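PDB 3BD1: Cro protein from Xylella fastidiosa, which probably acts as a transcriptional regulator of a prophage, binding operator DNA through a helix-turn-helix motif. Local coordinates for residues I4-N9 / G51-R56; S15-S20 / E46-G51; A19-R24 / S29-R34. All coordinates share one frame; numbering follows the deposited sequence.

Contact 1. Residues I4-N9 / G51-R56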
ATOM      1  N   ILE A   4       7.884  -5.037  -3.773  1.00 14.94           N
ATOM      2  CA  ILE A   4       7.172  -3.841  -4.213  1.00 13.23           C
ATOM      3  C   ILE A   4       6.193  -3.360  -3.149  1.00 13.63           C
ATOM      4  O   ILE A   4       6.060  -2.156  -2.905  1.00 14.07           O
ATOM      5  CB  ILE A   4       6.437  -4.033  -5.558  1.00 18.51           C
ATOM      6  CG1 ILE A   4       7.436  -4.294  -6.691  1.00 22.21           C
ATOM      7  CG2 ILE A   4       5.552  -2.816  -5.864  1.00 21.03           C
ATOM      8  CD1 ILE A   4       6.888  -4.786  -8.041  1.00 23.33           C
ATOM      9  N   ASP A   5       5.511  -4.300  -2.512  1.00 15.19           N
ATOM     10  CA  ASP A   5       4.607  -3.961  -1.428  1.00 12.72           C
ATOM     11  C   ASP A   5       5.337  -3.406  -0.214  1.00 13.03           C
ATOM     12  O   ASP A   5       4.850  -2.472   0.421  1.00 13.86           O
ATOM     13  CB  ASP A   5       3.778  -5.168  -1.029  1.00 16.66           C
ATOM     14  CG  ASP A   5       2.743  -5.518  -2.066  1.00 23.12           C
ATOM     15  OD1 ASP A   5       2.306  -4.661  -2.857  1.00 23.25           O
ATOM     16  OD2 ASP A   5       2.334  -6.689  -2.116  1.00 29.71           O
ATOM     17  N   ILE A   6       6.508  -3.952   0.108  1.00 13.95           N
ATOM     18  CA  ILE A   6       7.297  -3.385   1.202  1.00 12.60           C
ATOM     19  C   ILE A   6       7.646  -1.942   0.862  1.00 11.37           C
ATOM     20  O   ILE A   6       7.570  -1.074   1.743  1.00 13.47           O
ATOM     21  CB  ILE A   6       8.572  -4.200   1.473  1.00 14.67           C
ATOM     22  CG1 ILE A   6       8.214  -5.635   1.896  1.00 16.42           C
ATOM     23  CG2 ILE A   6       9.468  -3.536   2.512  1.00 16.89           C
ATOM     24  CD1 ILE A   6       9.388  -6.599   2.014  1.00 20.82           C
ATOM     25  N   ALA A   7       8.040  -1.686  -0.385  1.00 11.60           N
ATOM     26  CA  ALA A   7       8.355  -0.313  -0.807  1.00 11.53           C
ATOM     27  C   ALA A   7       7.156   0.625  -0.713  1.00 10.92           C
ATOM     28  O   ALA A   7       7.240   1.773  -0.245  1.00 13.08           O
ATOM     29  CB  ALA A   7       8.913  -0.312  -2.224  1.00 13.20           C
ATOM     30  N   ILE A   8       5.994   0.160  -1.171  1.00 12.07           N
ATOM     31  CA  ILE A   8       4.773   0.962  -1.093  1.00 11.85           C
ATOM     32  C   ILE A   8       4.445   1.287   0.354  1.00 11.49           C
ATOM     33  O   ILE A   8       4.115   2.427   0.681  1.00 13.50           O
ATOM     34  CB  ILE A   8       3.568   0.237  -1.780  1.00 12.59           C
ATOM     35  CG1 ILE A   8       3.783   0.146  -3.294  1.00 14.78           C
ATOM     36  CG2 ILE A   8       2.235   0.858  -1.424  1.00 15.27           C
ATOM     37  CD1 ILE A   8       2.855  -0.828  -4.045  1.00 15.99           C
ATOM     38  N   ASN A   9       4.550   0.299   1.227  1.00 11.97           N
ATOM     39  CA  ASN A   9       4.244   0.500   2.632  1.00 11.56           C
ATOM     40  C   ASN A   9       5.250   1.416   3.317  1.00 11.14           C
ATOM     41  O   ASN A   9       4.861   2.165   4.206  1.00 12.20           O
ATOM     42  CB  ASN A   9       4.123  -0.826   3.362  1.00 13.09           C
ATOM     43  CG  ASN A   9       2.824  -1.545   3.044  1.00 15.60           C
ATOM     44  OD1 ASN A   9       1.844  -0.896   2.659  1.00 15.65           O
ATOM     45  ND2 ASN A   9       2.795  -2.864   3.196  1.00 19.81           N
ATOM     46  N   GLY A  51      16.465   2.123   2.086  1.00 12.20           N
ATOM     47  CA  GLY A  51      17.006   0.779   2.192  1.00 15.19           C
ATOM     48  C   GLY A  51      16.067  -0.267   2.786  1.00 13.73           C
ATOM     49  O   GLY A  51      16.507  -1.404   3.076  1.00 16.50           O
ATOM     50  N   ALA A  52      14.786   0.062   2.943  1.00 14.59           N
ATOM     51  CA  ALA A  52      13.802  -0.905   3.449  1.00 13.44           C
ATOM     52  C   ALA A  52      13.682  -2.048   2.449  1.00 13.13           C
ATOM     53  O   ALA A  52      13.411  -3.167   2.862  1.00 14.60           O
ATOM     54  CB  ALA A  52      12.445  -0.282   3.629  1.00 16.97           C
ATOM     55  N   VAL A  53      13.915  -1.748   1.178  1.00 13.30           N
ATOM     56  CA  VAL A  53      14.150  -2.781   0.169  1.00 12.23           C
ATOM     57  C   VAL A  53      15.429  -2.418  -0.527  1.00 13.72           C
ATOM     58  O   VAL A  53      15.811  -1.244  -0.631  1.00 17.20           O
ATOM     59  CB  VAL A  53      13.018  -2.906  -0.824  1.00 19.43           C
ATOM     60  CG1 VAL A  53      11.730  -3.333  -0.106  1.00 24.20           C
ATOM     61  CG2 VAL A  53      12.812  -1.696  -1.635  1.00 21.10           C
ATOM     62  N   ILE A  54      16.118  -3.451  -0.992  1.00 13.13           N
ATOM     63  CA  ILE A  54      17.358  -3.293  -1.729  1.00 13.04           C
ATOM     64  C   ILE A  54      17.231  -3.861  -3.122  1.00 12.64           C
ATOM     65  O   ILE A  54      16.333  -4.632  -3.427  1.00 14.46           O
ATOM     66  CB  ILE A  54      18.574  -3.865  -0.983  1.00 15.39           C
ATOM     67  CG1 ILE A  54      18.456  -5.378  -0.818  1.00 18.12           C
ATOM     68  CG2 ILE A  54      18.726  -3.152   0.361  1.00 18.31           C
ATOM     69  CD1 ILE A  54      19.757  -5.986  -0.335  1.00 23.35           C
ATOM     70  N   CYS A  55      18.165  -3.470  -3.986  1.00 14.52           N
ATOM     71  CA  CYS A  55      18.119  -3.822  -5.396  1.00 14.85           C
ATOM     72  C   CYS A  55      17.974  -5.339  -5.601  1.00 15.40           C
ATOM     73  O   CYS A  55      17.187  -5.766  -6.428  1.00 15.98           O
ATOM     74  CB  CYS A  55      19.396  -3.334  -6.114  1.00 16.55           C
ATOM     75  SG  CYS A  55      19.418  -1.542  -6.305  1.00 18.99           S
ATOM     76  N   ARG A  56      18.712  -6.140  -4.843  1.00 15.14           N
ATOM     77  CA  ARG A  56      18.686  -7.606  -5.012  1.00 14.64           C
ATOM     78  C   ARG A  56      17.330  -8.189  -4.660  1.00 15.51           C
ATOM     79  O   ARG A  56      16.957  -9.236  -5.188  1.00 18.99           O
ATOM     80  CB  ARG A  56      19.788  -8.207  -4.146  1.00 18.90           C
ATOM     81  CG  ARG A  56      19.848  -9.682  -3.971  1.00 22.53           C
ATOM     82  CD  ARG A  56      20.246 -10.380  -5.239  1.00 27.14           C
ATOM     83  NE  ARG A  56      20.183 -11.826  -4.997  1.00 22.65           N
ATOM     84  CZ  ARG A  56      20.847 -12.739  -5.696  1.00 27.86           C
ATOM     85  NH1 ARG A  56      21.626 -12.378  -6.706  1.00 30.11           N
ATOM     86  NH2 ARG A  56      20.712 -14.023  -5.388  1.00 31.16           N
TER
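Ala-7 and Val-53 mark the closest approach of the two backbones, their CA atoms 6.4 Å apart. Residues 4-9 are the regular middle of helix 3-11. Residues 51-56 have no such uniform shape: Gly-51 takes a positive phi of 80°, Val-53 and Ile-54 are extended, and Ile-54 then serves as N-cap of the short helix 55-58. The contact is therefore one between a helix flank and a connecting loop. No hydrogen bond joins the two, and apolar side chains carry the contact, with backbone atoms of Ala-52 and Ala-7 in touch. Ile-6 and Val-53 make most of it, crossing obliquely. The methyl CG2 of Ile-6 lies 3.5 Å from CG1 of Val-53, closer than two methyls normally settle, and the same Val-53 CG1 is 3.6 Å from Ile-6 CB. Ile-6 presents this short branch because a chi1 of -62° places the longer CG1 arm beside the backbone N and leaves CG2 anti to that N.

The chain is all-helical and of the helix-turn-helix class, and in this form of Cro the loop from helix 42-48 to helix 55-58 lies against the N-terminal helix. CG1 of Val-53 packs on Ile-6 and also reaches Ala-7 N at 4.1 Å, while Val-53 CG2 lies 4.2 Å from Ala-7 CB. Ala-52 contributes through its backbone, with its O 4.0 Å from Ile-6 CG2. Val-53 also packs on Ile-45 of helix 42-48, and Glu-57 accepts a hydrogen bond from the N of Ile-54. Met-1 of the second subunit touches both Ile-6 and Ala-52, and a glycerol molecule, probably from the crystallisation liquor, lies close to the Ile-6 side chain.

Contact 2. Residues S15-S20 / E46-G51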
ATOM      1  N   SER A  15       0.589   6.455  -4.152  1.00 14.87           N
ATOM      2  CA  SER A  15       0.794   7.850  -4.536  0.50 15.18           C
ATOM      3  C   SER A  15       2.146   8.399  -4.075  1.00 13.23           C
ATOM      4  O   SER A  15       2.847   9.074  -4.841  1.00 15.19           O
ATOM      5  CB  SER A  15      -0.278   8.730  -3.912  0.50 16.40           C
ATOM      6  OG  SER A  15      -0.113  10.071  -4.344  0.50 20.97           O
ATOM      7  N   ALA A  16       2.481   8.138  -2.814  1.00 13.06           N
ATOM      8  CA  ALA A  16       3.722   8.645  -2.238  1.00 13.62           C
ATOM      9  C   ALA A  16       4.933   7.999  -2.915  1.00 12.30           C
ATOM     10  O   ALA A  16       5.920   8.671  -3.213  1.00 13.41           O
ATOM     11  CB  ALA A  16       3.741   8.470  -0.735  1.00 12.96           C
ATOM     12  N   LEU A  17       4.845   6.690  -3.166  1.00 12.33           N
ATOM     13  CA  LEU A  17       5.966   6.029  -3.840  1.00 12.23           C
ATOM     14  C   LEU A  17       6.122   6.570  -5.265  1.00 13.02           C
ATOM     15  O   LEU A  17       7.229   6.863  -5.712  1.00 13.00           O
ATOM     16  CB  LEU A  17       5.787   4.513  -3.840  1.00 12.26           C
ATOM     17  CG  LEU A  17       6.962   3.747  -4.430  1.00 13.58           C
ATOM     18  CD1 LEU A  17       8.310   3.981  -3.729  1.00 14.82           C
ATOM     19  CD2 LEU A  17       6.642   2.254  -4.520  1.00 13.94           C
ATOM     20  N   ALA A  18       4.999   6.695  -5.963  1.00 13.82           N
ATOM     21  CA  ALA A  18       5.014   7.224  -7.326  1.00 14.12           C
ATOM     22  C   ALA A  18       5.660   8.613  -7.338  1.00 14.89           C
ATOM     23  O   ALA A  18       6.509   8.900  -8.182  1.00 15.25           O
ATOM     24  CB  ALA A  18       3.609   7.229  -7.885  1.00 16.40           C
ATOM     25  N   ALA A  19       5.255   9.459  -6.390  1.00 13.62           N
ATOM     26  CA  ALA A  19       5.786  10.808  -6.286  1.00 13.55           C
ATOM     27  C   ALA A  19       7.294  10.771  -6.078  1.00 13.67           C
ATOM     28  O   ALA A  19       8.056  11.508  -6.699  1.00 14.76           O
ATOM     29  CB  ALA A  19       5.097  11.587  -5.172  1.00 15.47           C
ATOM     30  N   SER A  20       7.744   9.900  -5.178  1.00 13.04           N
ATOM     31  CA  SER A  20       9.155   9.788  -4.841  0.50 12.36           C
ATOM     32  C   SER A  20      10.041   9.328  -6.000  1.00 14.21           C
ATOM     33  O   SER A  20      11.253   9.589  -6.017  1.00 15.17           O
ATOM     34  CB  SER A  20       9.365   8.841  -3.659  0.50 12.89           C
ATOM     35  OG  SER A  20       9.213   7.465  -3.985  0.50  8.02           O
ATOM     36  N   GLU A  46      15.494   1.686  -3.807  1.00 11.61           N
ATOM     37  CA  GLU A  46      16.321   1.442  -2.626  1.00 11.91           C
ATOM     38  C   GLU A  46      16.589   2.770  -1.882  1.00 12.32           C
ATOM     39  O   GLU A  46      16.540   2.825  -0.647  1.00 13.16           O
ATOM     40  CB  GLU A  46      17.638   0.779  -2.995  1.00 12.81           C
ATOM     41  CG  GLU A  46      18.540   0.521  -1.821  1.00 14.95           C
ATOM     42  CD  GLU A  46      19.796  -0.236  -2.163  1.00 19.85           C
ATOM     43  OE1 GLU A  46      19.771  -1.196  -2.950  1.00 16.78           O
ATOM     44  OE2 GLU A  46      20.840   0.124  -1.600  1.00 31.23           O
ATOM     45  N   ARG A  47      16.863   3.828  -2.645  1.00 12.23           N
ATOM     46  CA  ARG A  47      17.134   5.118  -2.016  1.00 12.24           C
ATOM     47  C   ARG A  47      15.908   5.744  -1.340  1.00 11.42           C
ATOM     48  O   ARG A  47      15.989   6.206  -0.195  1.00 12.47           O
ATOM     49  CB  ARG A  47      17.711   6.075  -3.053  1.00 14.72           C
ATOM     50  CG  ARG A  47      19.123   5.726  -3.482  1.00 18.00           C
ATOM     51  CD  ARG A  47      19.642   6.674  -4.551  1.00 25.72           C
ATOM     52  NE  ARG A  47      21.042   6.381  -4.855  1.00 28.98           N
ATOM     53  CZ  ARG A  47      21.684   6.854  -5.920  1.00 39.75           C
ATOM     54  NH1 ARG A  47      21.061   7.627  -6.795  1.00 45.33           N
ATOM     55  NH2 ARG A  47      22.956   6.528  -6.109  1.00 41.70           N
ATOM     56  N   VAL A  48      14.787   5.813  -2.055  1.00 11.69           N
ATOM     57  CA  VAL A  48      13.613   6.478  -1.495  1.00 11.25           C
ATOM     58  C   VAL A  48      13.000   5.730  -0.327  1.00 10.95           C
ATOM     59  O   VAL A  48      12.324   6.339   0.509  1.00 12.24           O
ATOM     60  CB  VAL A  48      12.549   6.807  -2.549  1.00 12.26           C
ATOM     61  CG1 VAL A  48      13.131   7.715  -3.650  1.00 13.15           C
ATOM     62  CG2 VAL A  48      11.829   5.580  -3.143  1.00 13.35           C
ATOM     63  N   THR A  49      13.202   4.408  -0.314  1.00 11.06           N
ATOM     64  CA  THR A  49      12.740   3.605   0.821  1.00 10.77           C
ATOM     65  C   THR A  49      13.733   3.542   1.973  1.00 11.71           C
ATOM     66  O   THR A  49      13.543   2.809   2.951  1.00 12.08           O
ATOM     67  CB  THR A  49      12.423   2.162   0.372  1.00 12.41           C
ATOM     68  OG1 THR A  49      13.629   1.480   0.015  1.00 12.52           O
ATOM     69  CG2 THR A  49      11.309   2.070  -0.688  1.00 12.66           C
ATOM     70  N   ASN A  50      14.821   4.318   1.851  1.00 11.50           N
ATOM     71  CA  ASN A  50      15.866   4.318   2.879  1.00 12.56           C
ATOM     72  C   ASN A  50      16.424   2.924   3.148  1.00 12.08           C
ATOM     73  O   ASN A  50      16.796   2.591   4.277  1.00 14.33           O
ATOM     74  CB  ASN A  50      15.389   4.916   4.179  1.00 12.76           C
ATOM     75  CG  ASN A  50      16.511   5.375   5.116  1.00 14.91           C
ATOM     76  OD1 ASN A  50      16.407   5.268   6.366  1.00 18.97           O
ATOM     77  ND2 ASN A  50      17.561   5.880   4.512  1.00 12.26           N
ATOM     78  N   GLY A  51      16.465   2.123   2.086  1.00 12.20           N
ATOM     79  CA  GLY A  51      17.006   0.779   2.192  1.00 15.19           C
ATOM     80  C   GLY A  51      16.067  -0.267   2.786  1.00 13.73           C
ATOM     81  O   GLY A  51      16.507  -1.404   3.076  1.00 16.50           O
TER
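Where Ser-20 and Leu-17 meet Val-48, the flat group is a backbone carbonyl, that of Leu-17. In the Ser-20 conformer described, one of two, the OG of Ser-20 gives a 2.7 Å hydrogen bond to Leu-17 O, approaching the oxygen well off the C=O line (119°). The hydroxyl is tilted 20° from the carbonyl plane. The setting is the first helix of the helix-turn-helix, 14-21, packed against the end of helix 42-48. A Schellman motif closes helix 42-48, with Asn-50 as its C-prime residue: Gly-51 N bonds to Glu-46 O and Asn-50 N to Arg-47 O. Val-48, in the last turn, points at helix 14-21 and supplies most of its segment's contact, spreading both methyls over Ser-20. In the same conformer a chi1 of 74° sets Ser-20 OG between the backbone N and the carbonyl carbon, where it can turn back to the helix for its hydrogen bond and still touch the valine. Val-48 CG1 lies 3.6 Å from Ser-20 O. Leu-17, which also packs on Ile-8 and Leu-11 of helix 3-11, crosses Val-48 at about a right angle, its CD1 3.9 Å from Val-48 CG2.

Contact 3. Residues A19-R24 / S29-R34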
ATOM      1  N   ALA A  19       5.255   9.459  -6.390  1.00 13.62           N
ATOM      2  CA  ALA A  19       5.786  10.808  -6.286  1.00 13.55           C
ATOM      3  C   ALA A  19       7.294  10.771  -6.078  1.00 13.67           C
ATOM      4  O   ALA A  19       8.056  11.508  -6.699  1.00 14.76           O
ATOM      5  CB  ALA A  19       5.097  11.587  -5.172  1.00 15.47           C
ATOM      6  N   SER A  20       7.744   9.900  -5.178  1.00 13.04           N
ATOM      7  CA  SER A  20       9.155   9.788  -4.841  0.50 12.36           C
ATOM      8  C   SER A  20      10.041   9.328  -6.000  1.00 14.21           C
ATOM      9  O   SER A  20      11.253   9.589  -6.017  1.00 15.17           O
ATOM     10  CB  SER A  20       9.365   8.841  -3.659  0.50 12.89           C
ATOM     11  OG  SER A  20       9.213   7.465  -3.985  0.50  8.02           O
ATOM     12  N   LEU A  21       9.430   8.634  -6.954  1.00 14.16           N
ATOM     13  CA  LEU A  21      10.134   8.128  -8.124  1.00 14.65           C
ATOM     14  C   LEU A  21       9.904   8.969  -9.377  1.00 17.90           C
ATOM     15  O   LEU A  21      10.554   8.740 -10.396  1.00 19.24           O
ATOM     16  CB  LEU A  21       9.692   6.683  -8.407  1.00 15.41           C
ATOM     17  CG  LEU A  21      10.022   5.686  -7.308  1.00 16.24           C
ATOM     18  CD1 LEU A  21       9.402   4.313  -7.654  1.00 17.91           C
ATOM     19  CD2 LEU A  21      11.531   5.544  -7.071  1.00 16.57           C
ATOM     20  N   GLY A  22       8.982   9.920  -9.311  1.00 17.03           N
ATOM     21  CA  GLY A  22       8.623  10.715 -10.492  1.00 19.29           C
ATOM     22  C   GLY A  22       7.929   9.913 -11.578  1.00 21.74           C
ATOM     23  O   GLY A  22       8.150  10.153 -12.782  1.00 26.03           O
ATOM     24  N   VAL A  23       7.104   8.956 -11.145  1.00 20.52           N
ATOM     25  CA  VAL A  23       6.325   8.165 -12.095  1.00 22.22           C
ATOM     26  C   VAL A  23       4.838   8.298 -11.786  1.00 22.78           C
ATOM     27  O   VAL A  23       4.443   8.804 -10.728  1.00 25.53           O
ATOM     28  CB  VAL A  23       6.733   6.666 -12.090  1.00 23.02           C
ATOM     29  CG1 VAL A  23       8.213   6.577 -12.462  1.00 23.94           C
ATOM     30  CG2 VAL A  23       6.372   5.959 -10.759  1.00 19.59           C
ATOM     31  N   ARG A  24       4.015   7.816 -12.715  1.00 27.08           N
ATOM     32  CA  ARG A  24       2.573   7.772 -12.500  1.00 28.46           C
ATOM     33  C   ARG A  24       2.229   6.585 -11.600  1.00 25.20           C
ATOM     34  O   ARG A  24       2.917   5.563 -11.600  1.00 24.12           O
ATOM     35  CB  ARG A  24       1.849   7.639 -13.846  1.00 31.84           C
ATOM     36  CG  ARG A  24       2.223   8.730 -14.848  1.00 34.86           C
ATOM     37  CD  ARG A  24       1.226   9.875 -14.850  1.00 53.35           C
ATOM     38  NE  ARG A  24       0.166   9.678 -15.833  0.50 57.42           N
ATOM     39  CZ  ARG A  24       0.270   9.934 -17.136  0.50 54.18           C
ATOM     40  NH1 ARG A  24       1.395  10.404 -17.659  0.50 62.67           N
ATOM     41  NH2 ARG A  24      -0.767   9.711 -17.929  0.50 47.23           N
ATOM     42  N   SER A  29       1.425   0.373 -10.259  1.00 25.28           N
ATOM     43  CA  SER A  29       0.418  -0.681 -10.310  1.00 29.19           C
ATOM     44  C   SER A  29       0.795  -1.736 -11.341  1.00 27.88           C
ATOM     45  O   SER A  29       0.644  -2.932 -11.090  1.00 31.94           O
ATOM     46  CB  SER A  29      -0.953  -0.098 -10.630  1.00 31.99           C
ATOM     47  OG  SER A  29      -1.322   0.722  -9.539  1.00 38.81           O
ATOM     48  N   ASN A  30       1.288  -1.280 -12.493  1.00 28.16           N
ATOM     49  CA  ASN A  30       1.784  -2.196 -13.515  1.00 30.20           C
ATOM     50  C   ASN A  30       2.968  -3.049 -13.065  1.00 27.61           C
ATOM     51  O   ASN A  30       2.984  -4.250 -13.366  1.00 31.30           O
ATOM     52  CB  ASN A  30       2.162  -1.472 -14.806  1.00 31.70           C
ATOM     53  CG  ASN A  30       2.576  -2.432 -15.909  1.00 44.42           C
ATOM     54  OD1 ASN A  30       3.548  -2.182 -16.625  1.00 61.99           O
ATOM     55  ND2 ASN A  30       1.844  -3.533 -16.053  1.00 52.63           N
ATOM     56  N   TRP A  31       3.922  -2.418 -12.373  1.00 24.77           N
ATOM     57  CA  TRP A  31       5.094  -3.159 -11.899  1.00 24.53           C
ATOM     58  C   TRP A  31       4.625  -4.251 -10.946  1.00 24.94           C
ATOM     59  O   TRP A  31       5.078  -5.401 -10.968  1.00 29.50           O
ATOM     60  CB  TRP A  31       6.100  -2.254 -11.173  1.00 21.64           C
ATOM     61  CG  TRP A  31       6.611  -1.116 -11.985  1.00 23.48           C
ATOM     62  CD1 TRP A  31       6.507  -0.924 -13.332  1.00 25.31           C
ATOM     63  CD2 TRP A  31       7.288   0.028 -11.466  1.00 20.29           C
ATOM     64  NE1 TRP A  31       7.097   0.268 -13.680  1.00 24.41           N
ATOM     65  CE2 TRP A  31       7.588   0.874 -12.549  1.00 19.38           C
ATOM     66  CE3 TRP A  31       7.695   0.397 -10.184  1.00 19.84           C
ATOM     67  CZ2 TRP A  31       8.263   2.077 -12.390  1.00 21.56           C
ATOM     68  CZ3 TRP A  31       8.354   1.597 -10.033  1.00 20.90           C
ATOM     69  CH2 TRP A  31       8.640   2.420 -11.122  1.00 22.68           C
ATOM     70  N   ARG A  32       3.683  -3.867 -10.094  1.00 26.50           N
ATOM     71  CA  ARG A  32       3.186  -4.807  -9.101  1.00 29.21           C
ATOM     72  C   ARG A  32       2.454  -5.956  -9.788  1.00 32.73           C
ATOM     73  O   ARG A  32       2.683  -7.112  -9.426  1.00 34.33           O
ATOM     74  CB  ARG A  32       2.299  -4.119  -8.064  1.00 32.58           C
ATOM     75  CG  ARG A  32       2.038  -5.054  -6.889  1.00 35.51           C
ATOM     76  CD  ARG A  32       0.963  -4.541  -5.973  1.00 35.91           C
ATOM     77  NE  ARG A  32       0.811  -5.471  -4.857  1.00 38.64           N
ATOM     78  CZ  ARG A  32       0.200  -6.652  -4.854  1.00 43.83           C
ATOM     79  NH1 ARG A  32      -0.382  -7.174  -5.927  1.00 46.25           N
ATOM     80  NH2 ARG A  32       0.184  -7.325  -3.714  1.00 36.49           N
ATOM     81  N   ALA A  33       1.614  -5.639 -10.773  1.00 32.62           N
ATOM     82  CA  ALA A  33       0.829  -6.647 -11.483  1.00 37.55           C
ATOM     83  C   ALA A  33       1.726  -7.689 -12.140  1.00 38.77           C
ATOM     84  O   ALA A  33       1.435  -8.895 -12.106  1.00 40.13           O
ATOM     85  CB  ALA A  33      -0.073  -6.014 -12.539  1.00 37.14           C
ATOM     86  N   ARG A  34       2.816  -7.209 -12.734  1.00 39.57           N
ATOM     87  CA  ARG A  34       3.715  -8.088 -13.467  1.00 41.12           C
ATOM     88  C   ARG A  34       4.834  -8.631 -12.587  1.00 39.43           C
ATOM     89  O   ARG A  34       5.623  -9.468 -13.030  1.00 43.96           O
ATOM     90  CB  ARG A  34       4.220  -7.401 -14.732  1.00 43.39           C
ATOM     91  CG  ARG A  34       5.371  -6.469 -14.480  1.00 43.23           C
ATOM     92  CD  ARG A  34       5.532  -5.418 -15.562  1.00 47.01           C
ATOM     93  NE  ARG A  34       6.788  -4.721 -15.292  1.00 38.97           N
ATOM     94  CZ  ARG A  34       7.224  -3.631 -15.904  1.00 39.60           C
ATOM     95  NH1 ARG A  34       6.507  -3.041 -16.854  1.00 46.80           N
ATOM     96  NH2 ARG A  34       8.395  -3.143 -15.526  1.00 35.38           N
TER
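Leu-21 meets the indole of Trp-31 at its edge: CD1 lies near the ring plane, 3.8 Å from Trp-31 CZ3 and 4.0 Å from CH2. This is the tight part of the contact, and it is buried. A chi1 of -58° sets the tryptophan CG anti to its carbonyl carbon, and from there the ring reaches across with its six-membered end foremost. Leu-21 also packs on Ile-28, Ile-45 and Val-48, while Ile-4, Val-37 and Pro-38 touch the indole.

The other part is looser. Val-23, partly exposed, approaches the ring obliquely, with CG2 4.2 Å from Trp-31 CH2. Within residues 29-34, CD1 at the pyrrole end of the indole of Trp-31 lies 3.6 Å above one face of the Arg-34 guanidinium, offset toward the rim of that group.

The two segments span the turn of the helix-turn-helix. Helix 14-21 ends in a Schellman motif at Gly-22, whose N bonds to Ala-19 O at 3.2 Å, and Arg-24 is the N-cap of helix 25-34, which by its place in the motif is probably the recognition helix. No hydrogen bond crosses from one segment to the other, which implies that, beyond the turn that links them, the helices meet across these residues through the fit of apolar groups.

Overall arrangement
Contacts 2 and 3 are buried and share helix 14-21, one joining it to helix 42-48 and the other to helix 25-34; they meet where Val-48 CG2 packs on Leu-21 CD2. Contact 1 is only partly buried and ties the N-terminal helix to the loop that continues from helix 42-48, so it closes along the chain around the other two. None of the three has a hydrogen bond across its segments, yet they differ: aliphatic methyls in contact 1, a serine beside a valine in contact 2, an indole edge in contact 3. Polar links run between contacts instead, as in the salt bridge from Asp-5 OD1 to Arg-32 NE, 2.6 Å. Contact 1 adjoins the second subunit, contacts 2 and 3 the third.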